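Local coordinates for uncharacterized protein Atu1656 (Agrobacterium tumefaciens, PDB 2OJH) that is of unknown function but belongs to the TolB family and folds as a six-bladed beta-propeller, at residues A[27-32]-A[228-233]; A[78-83]-A[113-118]; A[96-101]-A[121-126]; A[250-255]-A[259-264]. One frame throughout, in Å; residues are numbered along the deposited sequence.

In the fold
The four contacts lie in two groups on opposite sides of a six-bladed beta-propeller. Contacts 2 and 3, centres about 6 Å apart, share the sheet of strands 91-92, 98-103, 111-116 and 123-124; their segments alternate along the chain, and contact 2 also brings in the loop after strand 76-77 of the preceding sheet. Both fall between the two segments of contact 1, and contact 4 follows them all. Contacts 1 and 4, centres about 9 Å apart, meet at the sheet 217-267; contact 1 ties it to the end of strand 22-28. Contacts 1 and 2, about 30 Å apart centre to centre, thus join successive blades, whereas contacts 3 and 4 each lie within a single blade.

Contact 1 of 4, residues A[27-32]-A[228-233]; sequences FNIRTR and GDKVVF
D229 OD2 takes two N-H groups of R30 at once, NH1 at 2.9 Å and NH2 at 3.1 Å, while D229 OD1 receives NH2 as well, at 3.2 Å. The salt bridge is end-on: the guanidinium presents its two terminal nitrogens and the carboxylate answers on its syn side, the two planes turned 32° apart. All the acceptors lie close to the guanidinium plane, and I29 CD1 sits over one face of that group, 3.6 Å above its centre. The same methyl reaches across to K230 CG at 3.9 Å, placed there with I29 CG1 between the backbone N and the carbonyl carbon (chi1 67°). R30 N closes an Asx turn on N28 OD1 at 2.7 Å, and T31 N, bound to the same oxygen, extends it to an Asx motif. The K230 ammonium forms its salt bridge with D255. The contact joins the turn after strand 22-28 to D229 and K230, where the chain leads into strand 230-237 of a neighbouring propeller blade. With D229 at NH1 and NH2, D284 at NE and the isoleucine methyl over one face, the R30 guanidinium is fixed in position and rotation, and the two carboxylates probably offset its charge.

Contact 2 of 4, residues A[78-83]-A[113-118]; sequences VDTGFA and YLLPST
F82 meets Y113 where the loop that follows one propeller blade folds over strand 111-116 of the next. The loop makes a type II' beta turn from T80 to A83, closed by A83 N to T80 O, with F82 at its third position. From F82 CB the chain runs to CG, which stands between the backbone N and the carbonyl carbon (chi1 63°), and this carries the ring toward strand 111-116. Its far end does the touching: CE1 lies 4.0 Å from both Y113 CE2 and Y113 CZ, and CZ comes closest, 3.6 Å from Y113 CE2. The pair is an offset edge-to-face stack, the edge of F82 toward the face of Y113, with planes at 74° and centroids 5.5 Å apart. Y113 OH is bonded to E106, and P122 packs against both rings. Farther along the strand L115 CD1 lies against T80 CA and the carbonyl oxygen of D79, and obliquely across the methyl CG2 of T80. The turn is braced from within by T80 OG1, which donates to A83 O, and by an Asx turn in which D79 OD1 accepts from G81 N. A water adds a looser link beyond L115: it accepts from D79 N at 3.2 Å and gives a weak bond to T118 O at 3.3 Å.

Contact 3 of 4, residues A[96-101]-A[121-126]; sequences GALYAI and TPRLMT
Within one four-stranded antiparallel propeller blade, strand 98-103 and the outermost strand 123-124 are separated by strand 111-116, so the two segments meet through side chains alone. No hydrogen bond passes directly between them, and even the closest pair of CA atoms, those of I101 and P122, stays 8.4 Å apart. Two small touches span the gap, on opposite faces of the blade.

On one, L98 sends its CD2 methyl to the edge of the R123 guanidinium, 3.9 Å from NH1 and close to the plane of the group. The side chains cross at about a right angle. R123 gets there by a kink in the middle of its chain (chi3 31°), which swings the guanidinium back toward L98; a second conformer was also modelled, so this touch belongs to one of two positions. L114 of the intervening strand packs on R123, while W136 of the next blade lies against L98.

On the other, I101 CD1 approaches P122 CG at 4.3 Å. I101 CG1 stands between the backbone N and the carbonyl carbon (chi1 59°), and the chain beyond is extended, so that the terminal methyl points toward the proline ring. I101 and P122 are both buried, and A83 packs on I101, making this the more enclosed touch.

The chemistry is dispersion between methyls, a proline ring and a guanidinium edge: with no directional bond across it, the contact leaves the pairing of the blade to the backbone bonds of strand 111-116.

Contact 4 of 4, residues A[250-255]-A[259-264]; sequences RVQLMD and GNVETL
N260 ND2 reaches D255 OD2 with the amide and carboxylate planes 73° apart: it donates in its own amide plane at 2.7 Å, an almost straight bond of 169° that meets the oxygen on its syn side, 27° out of the carboxylate plane. The other flat amide, that of Q252, receives T263 OG1 on a lone pair of OE1, also at 2.7 Å, while its NE2 lies against V261 CG1. A bend at chi2 folds the Q252 chain back over the neighbouring strand and brings OE1 to the hydroxyl. R250 touches the same threonine through its CB, 4.1 Å from T263 CG2.

These side chains decorate a beta hairpin. L253 and E262 form an antiparallel hydrogen-bonded pair, with L253 N to E262 O at 2.9 Å and E262 N to L253 O at 2.7 Å; Q252 and T263 are the adjoining non-hydrogen-bonded pair. L264 N to V251 O continues the ladder, but toward the turn the register slips by one residue at N260-V261, where N260 has positive phi, and D255 N bonds G259 O. On the face of L253 and E262, L253 CB packs on L264 CD1 at 3.8 Å.

The hairpin supplies the outer two strands of its blade: strand 230-237 flanks strand 247-255 on the inner side, with K230 bridged to D255, while R32 pairs with E262 and F286 of strand 285-291 covers V251 and L264.

Contact 1 of 4, residues A[27-32]-A[228-233]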
loop_
_atom_site.group_PDB
_atom_site.type_symbol
_atom_site.label_atom_id
_atom_site.label_comp_id
_atom_site.label_asym_id
_atom_site.label_seq_id
_atom_site.Cartn_x
_atom_site.Cartn_y
_atom_site.Cartn_z
ATOM N N PHE A 27 4.064 14.721 -1.519
ATOM C CA PHE A 27 3.284 15.682 -2.284
ATOM C C PHE A 27 2.140 16.116 -1.378
ATOM O O PHE A 27 1.461 15.277 -0.745
ATOM C CB PHE A 27 2.725 15.032 -3.533
ATOM C CG PHE A 27 1.987 15.973 -4.450
ATOM C CD1 PHE A 27 2.676 16.777 -5.330
ATOM C CD2 PHE A 27 0.585 16.014 -4.452
ATOM C CE1 PHE A 27 1.993 17.668 -6.200
ATOM C CE2 PHE A 27 -0.102 16.859 -5.293
ATOM C CZ PHE A 27 0.602 17.695 -6.188
ATOM N N ASN A 28 1.943 17.429 -1.319
ATOM C CA ASN A 28 0.873 18.004 -0.531
ATOM C C ASN A 28 -0.270 18.286 -1.493
ATOM O O ASN A 28 -0.128 19.080 -2.415
ATOM C CB ASN A 28 1.357 19.269 0.194
ATOM C CG ASN A 28 0.265 19.909 1.059
ATOM O OD1 ASN A 28 -0.845 20.144 0.592
ATOM N ND2 ASN A 28 0.590 20.206 2.327
ATOM N N ILE A 29 -1.407 17.620 -1.296
ATOM C CA ILE A 29 -2.529 17.802 -2.201
ATOM C C ILE A 29 -3.308 19.108 -2.003
ATOM O O ILE A 29 -4.089 19.495 -2.870
ATOM C CB ILE A 29 -3.519 16.597 -2.178
ATOM C CG1 ILE A 29 -4.234 16.480 -0.817
ATOM C CG2 ILE A 29 -2.809 15.280 -2.583
ATOM C CD1 ILE A 29 -5.638 15.723 -0.922
ATOM N N ARG A 30 -3.094 19.786 -0.879
ATOM C CA ARG A 30 -3.760 21.062 -0.632
ATOM C C ARG A 30 -3.045 22.232 -1.330
ATOM O O ARG A 30 -3.672 23.055 -1.983
ATOM C CB ARG A 30 -3.862 21.319 0.884
ATOM C CG ARG A 30 -4.488 20.156 1.669
ATOM C CD ARG A 30 -5.824 19.699 1.065
ATOM N NE ARG A 30 -6.382 18.576 1.817
ATOM C CZ ARG A 30 -7.431 17.857 1.440
ATOM N NH1 ARG A 30 -8.069 18.128 0.302
ATOM N NH2 ARG A 30 -7.854 16.862 2.207
ATOM N N THR A 31 -1.728 22.288 -1.178
ATOM C CA THR A 31 -0.901 23.369 -1.724
ATOM C C THR A 31 -0.324 22.980 -3.090
ATOM O O THR A 31 0.189 23.831 -3.818
ATOM C CB THR A 31 0.263 23.672 -0.797
ATOM O OG1 THR A 31 1.090 22.514 -0.731
ATOM C CG2 THR A 31 -0.218 24.028 0.620
ATOM N N ARG A 32 -0.406 21.693 -3.412
ATOM C CA ARG A 32 0.110 21.102 -4.648
ATOM C C ARG A 32 1.634 21.300 -4.780
ATOM O O ARG A 32 2.163 21.494 -5.866
ATOM C CB ARG A 32 -0.684 21.590 -5.877
ATOM C CG ARG A 32 -2.201 21.232 -5.831
ATOM C CD ARG A 32 -2.413 19.744 -6.024
ATOM N NE ARG A 32 -3.774 19.275 -5.753
ATOM C CZ ARG A 32 -4.655 18.949 -6.691
ATOM N NH1 ARG A 32 -4.341 19.063 -7.976
ATOM N NH2 ARG A 32 -5.863 18.521 -6.340
ATOM N N GLY A 228 -10.862 11.624 4.403
ATOM C CA GLY A 228 -12.125 11.125 3.877
ATOM C C GLY A 228 -12.688 11.802 2.660
ATOM O O GLY A 228 -13.872 11.619 2.352
ATOM N N ASP A 229 -11.864 12.555 1.940
ATOM C CA ASP A 229 -12.366 13.249 0.746
ATOM C C ASP A 229 -11.754 12.753 -0.576
ATOM O O ASP A 229 -12.307 13.002 -1.646
ATOM C CB ASP A 229 -12.218 14.793 0.855
ATOM C CG ASP A 229 -10.756 15.257 1.046
ATOM O OD1 ASP A 229 -9.960 14.525 1.658
ATOM O OD2 ASP A 229 -10.417 16.371 0.578
ATOM N N LYS A 230 -10.610 12.073 -0.494
ATOM C CA LYS A 230 -9.802 11.791 -1.688
ATOM C C LYS A 230 -9.200 10.402 -1.647
ATOM O O LYS A 230 -8.936 9.827 -0.576
ATOM C CB LYS A 230 -8.647 12.814 -1.824
ATOM C CG LYS A 230 -9.032 14.282 -2.108
ATOM C CD LYS A 230 -9.658 14.435 -3.482
ATOM C CE LYS A 230 -9.940 15.910 -3.798
ATOM N NZ LYS A 230 -10.820 16.102 -5.001
ATOM N N VAL A 231 -8.967 9.878 -2.844
ATOM C CA VAL A 231 -8.226 8.638 -3.047
ATOM C C VAL A 231 -7.089 8.931 -4.033
ATOM O O VAL A 231 -7.339 9.467 -5.136
ATOM C CB VAL A 231 -9.166 7.545 -3.678
ATOM C CG1 VAL A 231 -8.378 6.290 -4.088
ATOM C CG2 VAL A 231 -10.325 7.195 -2.700
ATOM N N VAL A 232 -5.871 8.525 -3.662
ATOM C CA VAL A 232 -4.704 8.607 -4.563
ATOM C C VAL A 232 -4.439 7.194 -5.126
ATOM O O VAL A 232 -4.705 6.184 -4.460
ATOM C CB VAL A 232 -3.441 9.193 -3.805
ATOM C CG1 VAL A 232 -2.939 8.231 -2.760
ATOM C CG2 VAL A 232 -2.311 9.557 -4.767
ATOM N N PHE A 233 -3.921 7.111 -6.345
ATOM C CA PHE A 233 -3.700 5.819 -6.976
ATOM C C PHE A 233 -2.790 6.046 -8.176
ATOM O O PHE A 233 -2.478 7.193 -8.499
ATOM C CB PHE A 233 -5.028 5.111 -7.350
ATOM C CG PHE A 233 -5.849 5.825 -8.414
ATOM C CD1 PHE A 233 -6.682 6.868 -8.063
ATOM C CD2 PHE A 233 -5.840 5.393 -9.735
ATOM C CE1 PHE A 233 -7.465 7.513 -9.032
ATOM C CE2 PHE A 233 -6.603 6.060 -10.722
ATOM C CZ PHE A 233 -7.399 7.105 -10.360
#

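Contact 2 of 4, residues A[78-83]-A[113-118]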
loop_
_atom_site.group_PDB
_atom_site.type_symbol
_atom_site.label_atom_id
_atom_site.label_comp_id
_atom_site.label_asym_id
_atom_site.label_seq_id
_atom_site.Cartn_x
_atom_site.Cartn_y
_atom_site.Cartn_z
ATOM N N VAL A 78 14.948 -1.504 10.762
ATOM C CA VAL A 78 14.011 -2.072 11.738
ATOM C C VAL A 78 14.372 -3.539 12.002
ATOM O O VAL A 78 14.566 -4.322 11.056
ATOM C CB VAL A 78 12.547 -1.969 11.209
ATOM C CG1 VAL A 78 11.537 -2.594 12.179
ATOM C CG2 VAL A 78 12.203 -0.527 10.953
ATOM N N ASP A 79 14.482 -3.901 13.278
ATOM C CA ASP A 79 14.614 -5.302 13.694
ATOM C C ASP A 79 13.287 -6.024 13.408
ATOM O O ASP A 79 12.311 -5.848 14.146
ATOM C CB ASP A 79 14.952 -5.363 15.192
ATOM C CG ASP A 79 15.181 -6.792 15.706
ATOM O OD1 ASP A 79 15.146 -7.749 14.905
ATOM O OD2 ASP A 79 15.402 -6.954 16.940
ATOM N N THR A 80 13.259 -6.815 12.332
ATOM C CA THR A 80 12.110 -7.643 11.950
ATOM C C THR A 80 12.402 -9.118 12.300
ATOM O O THR A 80 11.730 -10.024 11.826
ATOM C CB THR A 80 11.781 -7.512 10.436
ATOM O OG1 THR A 80 12.986 -7.656 9.675
ATOM C CG2 THR A 80 11.156 -6.146 10.110
ATOM N N GLY A 81 13.400 -9.348 13.149
ATOM C CA GLY A 81 13.866 -10.706 13.458
ATOM C C GLY A 81 14.133 -11.537 12.210
ATOM O O GLY A 81 14.837 -11.077 11.295
ATOM N N PHE A 82 13.556 -12.743 12.155
ATOM C CA PHE A 82 13.868 -13.697 11.086
ATOM C C PHE A 82 13.350 -13.181 9.754
ATOM O O PHE A 82 13.697 -13.713 8.708
ATOM C CB PHE A 82 13.293 -15.097 11.372
ATOM C CG PHE A 82 11.788 -15.135 11.436
ATOM C CD1 PHE A 82 11.033 -15.046 10.274
ATOM C CD2 PHE A 82 11.136 -15.257 12.650
ATOM C CE1 PHE A 82 9.649 -15.063 10.307
ATOM C CE2 PHE A 82 9.751 -15.294 12.702
ATOM C CZ PHE A 82 9.005 -15.183 11.519
ATOM N N ALA A 83 12.510 -12.161 9.797
ATOM C CA ALA A 83 11.772 -11.742 8.582
ATOM C C ALA A 83 12.615 -10.822 7.711
ATOM O O ALA A 83 12.449 -9.600 7.733
ATOM C CB ALA A 83 10.476 -11.055 8.960
ATOM N N TYR A 113 2.726 -10.989 8.908
ATOM C CA TYR A 113 3.069 -11.023 10.349
ATOM C C TYR A 113 2.806 -9.646 10.955
ATOM O O TYR A 113 2.793 -8.646 10.236
ATOM C CB TYR A 113 4.551 -11.326 10.545
ATOM C CG TYR A 113 5.017 -12.642 9.955
ATOM C CD1 TYR A 113 5.292 -12.763 8.587
ATOM C CD2 TYR A 113 5.213 -13.747 10.775
ATOM C CE1 TYR A 113 5.713 -13.986 8.051
ATOM C CE2 TYR A 113 5.654 -14.958 10.267
ATOM C CZ TYR A 113 5.892 -15.068 8.898
ATOM O OH TYR A 113 6.325 -16.273 8.405
ATOM N N LEU A 114 2.637 -9.588 12.271
ATOM C CA LEU A 114 2.645 -8.327 13.020
ATOM C C LEU A 114 3.860 -8.364 13.922
ATOM O O LEU A 114 4.282 -9.438 14.324
ATOM C CB LEU A 114 1.410 -8.208 13.940
ATOM C CG LEU A 114 0.029 -8.309 13.270
ATOM C CD1 LEU A 114 -1.040 -7.996 14.302
ATOM C CD2 LEU A 114 -0.058 -7.381 12.103
ATOM N N LEU A 115 4.426 -7.199 14.222
ATOM C CA LEU A 115 5.519 -7.093 15.182
ATOM C C LEU A 115 5.472 -5.718 15.877
ATOM O O LEU A 115 4.776 -4.821 15.414
ATOM C CB LEU A 115 6.878 -7.332 14.501
ATOM C CG LEU A 115 7.372 -6.254 13.544
ATOM C CD1 LEU A 115 8.900 -6.156 13.592
ATOM C CD2 LEU A 115 6.843 -6.587 12.159
ATOM N N PRO A 116 6.180 -5.561 17.010
ATOM C CA PRO A 116 6.176 -4.217 17.603
ATOM C C PRO A 116 6.800 -3.166 16.670
ATOM O O PRO A 116 7.752 -3.466 15.941
ATOM C CB PRO A 116 7.056 -4.377 18.841
ATOM C CG PRO A 116 7.004 -5.875 19.173
ATOM C CD PRO A 116 6.984 -6.513 17.805
ATOM N N SER A 117 6.297 -1.935 16.696
ATOM C CA SER A 117 6.850 -0.896 15.806
ATOM C C SER A 117 8.277 -0.474 16.198
ATOM O O SER A 117 9.010 0.164 15.433
ATOM C CB SER A 117 5.926 0.305 15.773
ATOM O OG SER A 117 5.841 0.849 17.055
ATOM N N THR A 118 8.656 -0.865 17.400
ATOM C CA THR A 118 9.979 -0.643 17.908
ATOM C C THR A 118 10.896 -1.844 17.657
ATOM O O THR A 118 12.001 -1.926 18.213
ATOM C CB THR A 118 9.859 -0.407 19.382
ATOM O OG1 THR A 118 8.968 -1.393 19.910
ATOM C CG2 THR A 118 9.251 0.962 19.620
HETATM O O HOH W 1 13.939 -1.700 15.592
#

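Contact 3 of 4, residues A[96-101]-A[121-126]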
loop_
_atom_site.group_PDB
_atom_site.type_symbol
_atom_site.label_atom_id
_atom_site.label_comp_id
_atom_site.label_asym_id
_atom_site.label_seq_id
_atom_site.Cartn_x
_atom_site.Cartn_y
_atom_site.Cartn_z
ATOM N N GLY A 96 0.073 3.335 16.182
ATOM C CA GLY A 96 1.514 3.402 15.975
ATOM C C GLY A 96 2.378 2.357 16.663
ATOM O O GLY A 96 3.608 2.368 16.462
ATOM N N ALA A 97 1.767 1.455 17.456
ATOM C CA ALA A 97 2.526 0.460 18.220
ATOM C C ALA A 97 2.913 -0.820 17.474
ATOM O O ALA A 97 3.738 -1.585 17.980
ATOM C CB ALA A 97 1.793 0.105 19.546
ATOM N N LEU A 98 2.317 -1.065 16.302
ATOM C CA LEU A 98 2.576 -2.297 15.554
ATOM C C LEU A 98 2.870 -2.050 14.104
ATOM O O LEU A 98 2.305 -1.135 13.504
ATOM C CB LEU A 98 1.374 -3.256 15.609
ATOM C CG LEU A 98 0.975 -3.850 16.964
ATOM C CD1 LEU A 98 -0.262 -4.692 16.808
ATOM C CD2 LEU A 98 2.094 -4.669 17.671
ATOM N N TYR A 99 3.729 -2.908 13.554
ATOM C CA TYR A 99 3.944 -3.010 12.121
ATOM C C TYR A 99 3.345 -4.313 11.603
ATOM O O TYR A 99 3.346 -5.334 12.284
ATOM C CB TYR A 99 5.446 -3.007 11.802
ATOM C CG TYR A 99 6.201 -1.721 12.062
ATOM C CD1 TYR A 99 5.536 -0.506 12.269
ATOM C CD2 TYR A 99 7.594 -1.712 12.045
ATOM C CE1 TYR A 99 6.254 0.686 12.504
ATOM C CE2 TYR A 99 8.323 -0.533 12.282
ATOM C CZ TYR A 99 7.646 0.662 12.500
ATOM O OH TYR A 99 8.363 1.819 12.719
ATOM N N ALA A 100 2.837 -4.273 10.385
ATOM C CA ALA A 100 2.450 -5.476 9.694
ATOM C C ALA A 100 3.364 -5.608 8.483
ATOM O O ALA A 100 3.589 -4.610 7.744
ATOM C CB ALA A 100 1.002 -5.389 9.281
ATOM N N ILE A 101 3.902 -6.813 8.279
ATOM C CA ILE A 101 4.839 -7.063 7.157
ATOM C C ILE A 101 4.396 -8.302 6.412
ATOM O O ILE A 101 3.619 -9.109 6.941
ATOM C CB ILE A 101 6.296 -7.263 7.654
ATOM C CG1 ILE A 101 6.360 -8.442 8.626
ATOM C CG2 ILE A 101 6.822 -5.980 8.367
ATOM C CD1 ILE A 101 7.802 -8.758 9.192
ATOM N N THR A 121 10.060 -9.740 17.276
ATOM C CA THR A 121 9.757 -11.058 16.705
ATOM C C THR A 121 8.418 -11.059 16.020
ATOM O O THR A 121 7.400 -10.838 16.681
ATOM C CB THR A 121 9.717 -12.093 17.828
ATOM O OG1 THR A 121 10.945 -11.993 18.541
ATOM C CG2 THR A 121 9.542 -13.519 17.307
ATOM N N PRO A 122 8.402 -11.332 14.701
ATOM C CA PRO A 122 7.125 -11.352 14.003
ATOM C C PRO A 122 6.159 -12.437 14.463
ATOM O O PRO A 122 6.569 -13.572 14.711
ATOM C CB PRO A 122 7.526 -11.632 12.541
ATOM C CG PRO A 122 8.973 -11.289 12.442
ATOM C CD PRO A 122 9.530 -11.639 13.794
ATOM N N ARG A 123 4.890 -12.082 14.571
ATOM C CA ARG A 123 3.838 -13.015 14.925
ATOM C C ARG A 123 3.033 -13.364 13.671
ATOM O O ARG A 123 2.436 -12.490 13.087
ATOM C CB ARG A 123 2.930 -12.366 15.979
ATOM C CG ARG A 123 3.575 -12.138 17.359
ATOM C CD ARG A 123 2.913 -10.965 18.142
ATOM N NE ARG A 123 1.486 -10.813 17.808
ATOM C CZ ARG A 123 0.827 -9.653 17.728
ATOM N NH1 ARG A 123 1.438 -8.495 17.945
ATOM N NH2 ARG A 123 -0.462 -9.653 17.410
ATOM N N LEU A 124 3.019 -14.644 13.270
ATOM C CA LEU A 124 2.315 -15.074 12.027
ATOM C C LEU A 124 0.810 -14.880 12.136
ATOM O O LEU A 124 0.182 -15.342 13.121
ATOM C CB LEU A 124 2.615 -16.564 11.664
ATOM C CG LEU A 124 1.970 -17.114 10.384
ATOM C CD1 LEU A 124 2.484 -16.421 9.109
ATOM C CD2 LEU A 124 2.165 -18.626 10.311
HETATM N N MSE A 125 0.243 -14.227 11.121
HETATM C CA MSE A 125 -1.183 -13.996 11.062
HETATM C C MSE A 125 -1.872 -14.955 10.104
HETATM O O MSE A 125 -2.948 -15.468 10.411
HETATM C CB MSE A 125 -1.500 -12.565 10.609
HETATM C CG MSE A 125 -1.178 -11.440 11.539
HETATM SE SE MSE A 125 -1.941 -11.682 13.323
HETATM C CE MSE A 125 -0.422 -12.173 14.376
ATOM N N THR A 126 -1.280 -15.184 8.934
ATOM C CA THR A 126 -1.960 -15.951 7.908
ATOM C C THR A 126 -1.395 -17.353 7.670
ATOM O O THR A 126 -0.227 -17.511 7.291
ATOM C CB THR A 126 -1.895 -15.228 6.590
ATOM O OG1 THR A 126 -0.524 -14.942 6.283
ATOM C CG2 THR A 126 -2.683 -13.942 6.672
#

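Contact 4 of 4, residues A[250-255]-A[259-264]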
loop_
_atom_site.group_PDB
_atom_site.type_symbol
_atom_site.label_atom_id
_atom_site.label_comp_id
_atom_site.label_asym_id
_atom_site.label_seq_id
_atom_site.Cartn_x
_atom_site.Cartn_y
_atom_site.Cartn_z
ATOM N N ARG A 250 1.146 7.618 -14.158
ATOM C CA ARG A 250 0.482 8.836 -13.700
ATOM C C ARG A 250 0.054 8.606 -12.261
ATOM O O ARG A 250 -0.511 7.566 -11.963
ATOM C CB ARG A 250 -0.764 9.118 -14.542
ATOM C CG ARG A 250 -0.514 9.388 -16.023
ATOM C CD ARG A 250 -1.825 9.376 -16.823
ATOM N NE ARG A 250 -1.717 10.065 -18.112
ATOM C CZ ARG A 250 -1.286 9.513 -19.247
ATOM N NH1 ARG A 250 -0.894 8.243 -19.281
ATOM N NH2 ARG A 250 -1.242 10.240 -20.359
ATOM N N VAL A 251 0.337 9.557 -11.373
ATOM C CA VAL A 251 -0.185 9.519 -10.014
ATOM C C VAL A 251 -1.482 10.339 -10.084
ATOM O O VAL A 251 -1.468 11.517 -10.469
ATOM C CB VAL A 251 0.829 10.058 -8.982
ATOM C CG1 VAL A 251 0.217 10.155 -7.576
ATOM C CG2 VAL A 251 2.086 9.160 -8.950
ATOM N N GLN A 252 -2.591 9.680 -9.751
ATOM C CA GLN A 252 -3.905 10.238 -9.905
ATOM C C GLN A 252 -4.545 10.497 -8.568
ATOM O O GLN A 252 -4.191 9.874 -7.566
ATOM C CB GLN A 252 -4.817 9.255 -10.645
ATOM C CG GLN A 252 -4.287 8.735 -11.944
ATOM C CD GLN A 252 -4.451 9.730 -13.039
ATOM O OE1 GLN A 252 -3.544 10.495 -13.309
ATOM N NE2 GLN A 252 -5.624 9.763 -13.660
ATOM N N LEU A 253 -5.532 11.391 -8.581
ATOM C CA LEU A 253 -6.333 11.678 -7.403
ATOM C C LEU A 253 -7.783 11.807 -7.849
ATOM O O LEU A 253 -8.064 12.299 -8.964
ATOM C CB LEU A 253 -5.872 12.987 -6.740
ATOM C CG LEU A 253 -6.313 13.297 -5.299
ATOM C CD1 LEU A 253 -5.572 12.446 -4.336
ATOM C CD2 LEU A 253 -6.094 14.791 -4.918
HETATM N N MSE A 254 -8.691 11.352 -6.985
HETATM C CA MSE A 254 -10.132 11.503 -7.209
HETATM C C MSE A 254 -10.907 11.589 -5.891
HETATM O O MSE A 254 -10.376 11.265 -4.825
HETATM C CB MSE A 254 -10.642 10.303 -7.994
HETATM C CG MSE A 254 -10.533 9.018 -7.188
HETATM SE SE MSE A 254 -10.962 7.448 -8.261
HETATM C CE MSE A 254 -10.358 6.088 -7.008
ATOM N N ASP A 255 -12.174 11.995 -5.989
ATOM C CA ASP A 255 -13.110 11.994 -4.848
ATOM C C ASP A 255 -13.399 10.545 -4.410
ATOM O O ASP A 255 -13.205 9.606 -5.202
ATOM C CB ASP A 255 -14.427 12.697 -5.241
ATOM C CG ASP A 255 -14.243 14.186 -5.579
ATOM O OD1 ASP A 255 -13.244 14.794 -5.140
ATOM O OD2 ASP A 255 -15.109 14.767 -6.283
ATOM N N GLY A 259 -15.475 10.624 -8.467
ATOM C CA GLY A 259 -15.619 11.873 -9.210
ATOM C C GLY A 259 -14.321 12.655 -9.239
ATOM O O GLY A 259 -13.402 12.400 -8.418
ATOM N N ASN A 260 -14.234 13.571 -10.203
ATOM C CA ASN A 260 -13.116 14.529 -10.346
ATOM C C ASN A 260 -11.733 13.884 -10.377
ATOM O O ASN A 260 -10.837 14.253 -9.607
ATOM C CB ASN A 260 -13.176 15.600 -9.249
ATOM C CG ASN A 260 -14.386 16.515 -9.400
ATOM O OD1 ASN A 260 -14.534 17.209 -10.416
ATOM N ND2 ASN A 260 -15.268 16.512 -8.396
ATOM N N VAL A 261 -11.563 12.914 -11.273
ATOM C CA VAL A 261 -10.262 12.262 -11.417
ATOM C C VAL A 261 -9.301 13.282 -12.029
ATOM O O VAL A 261 -9.638 13.969 -13.001
ATOM C CB VAL A 261 -10.335 11.014 -12.309
ATOM C CG1 VAL A 261 -8.977 10.332 -12.368
ATOM C CG2 VAL A 261 -11.373 10.041 -11.767
ATOM N N GLU A 262 -8.119 13.407 -11.444
ATOM C CA GLU A 262 -7.108 14.291 -12.003
ATOM C C GLU A 262 -5.739 13.636 -11.931
ATOM O O GLU A 262 -5.507 12.771 -11.084
ATOM C CB GLU A 262 -7.103 15.643 -11.281
ATOM C CG GLU A 262 -6.755 15.571 -9.787
ATOM C CD GLU A 262 -6.975 16.905 -9.088
ATOM O OE1 GLU A 262 -6.385 17.915 -9.544
ATOM O OE2 GLU A 262 -7.748 16.954 -8.105
ATOM N N THR A 263 -4.844 14.056 -12.817
ATOM C CA THR A 263 -3.433 13.659 -12.737
ATOM C C THR A 263 -2.696 14.666 -11.880
ATOM O O THR A 263 -2.652 15.856 -12.194
ATOM C CB THR A 263 -2.795 13.584 -14.142
ATOM O OG1 THR A 263 -3.533 12.636 -14.918
ATOM C CG2 THR A 263 -1.351 13.116 -14.068
ATOM N N LEU A 264 -2.151 14.212 -10.762
ATOM C CA LEU A 264 -1.349 15.082 -9.935
ATOM C C LEU A 264 0.002 15.316 -10.618
ATOM O O LEU A 264 0.429 16.461 -10.771
ATOM C CB LEU A 264 -1.165 14.466 -8.534
ATOM C CG LEU A 264 -2.478 14.360 -7.775
ATOM C CD1 LEU A 264 -2.193 13.761 -6.347
ATOM C CD2 LEU A 264 -3.218 15.695 -7.659
#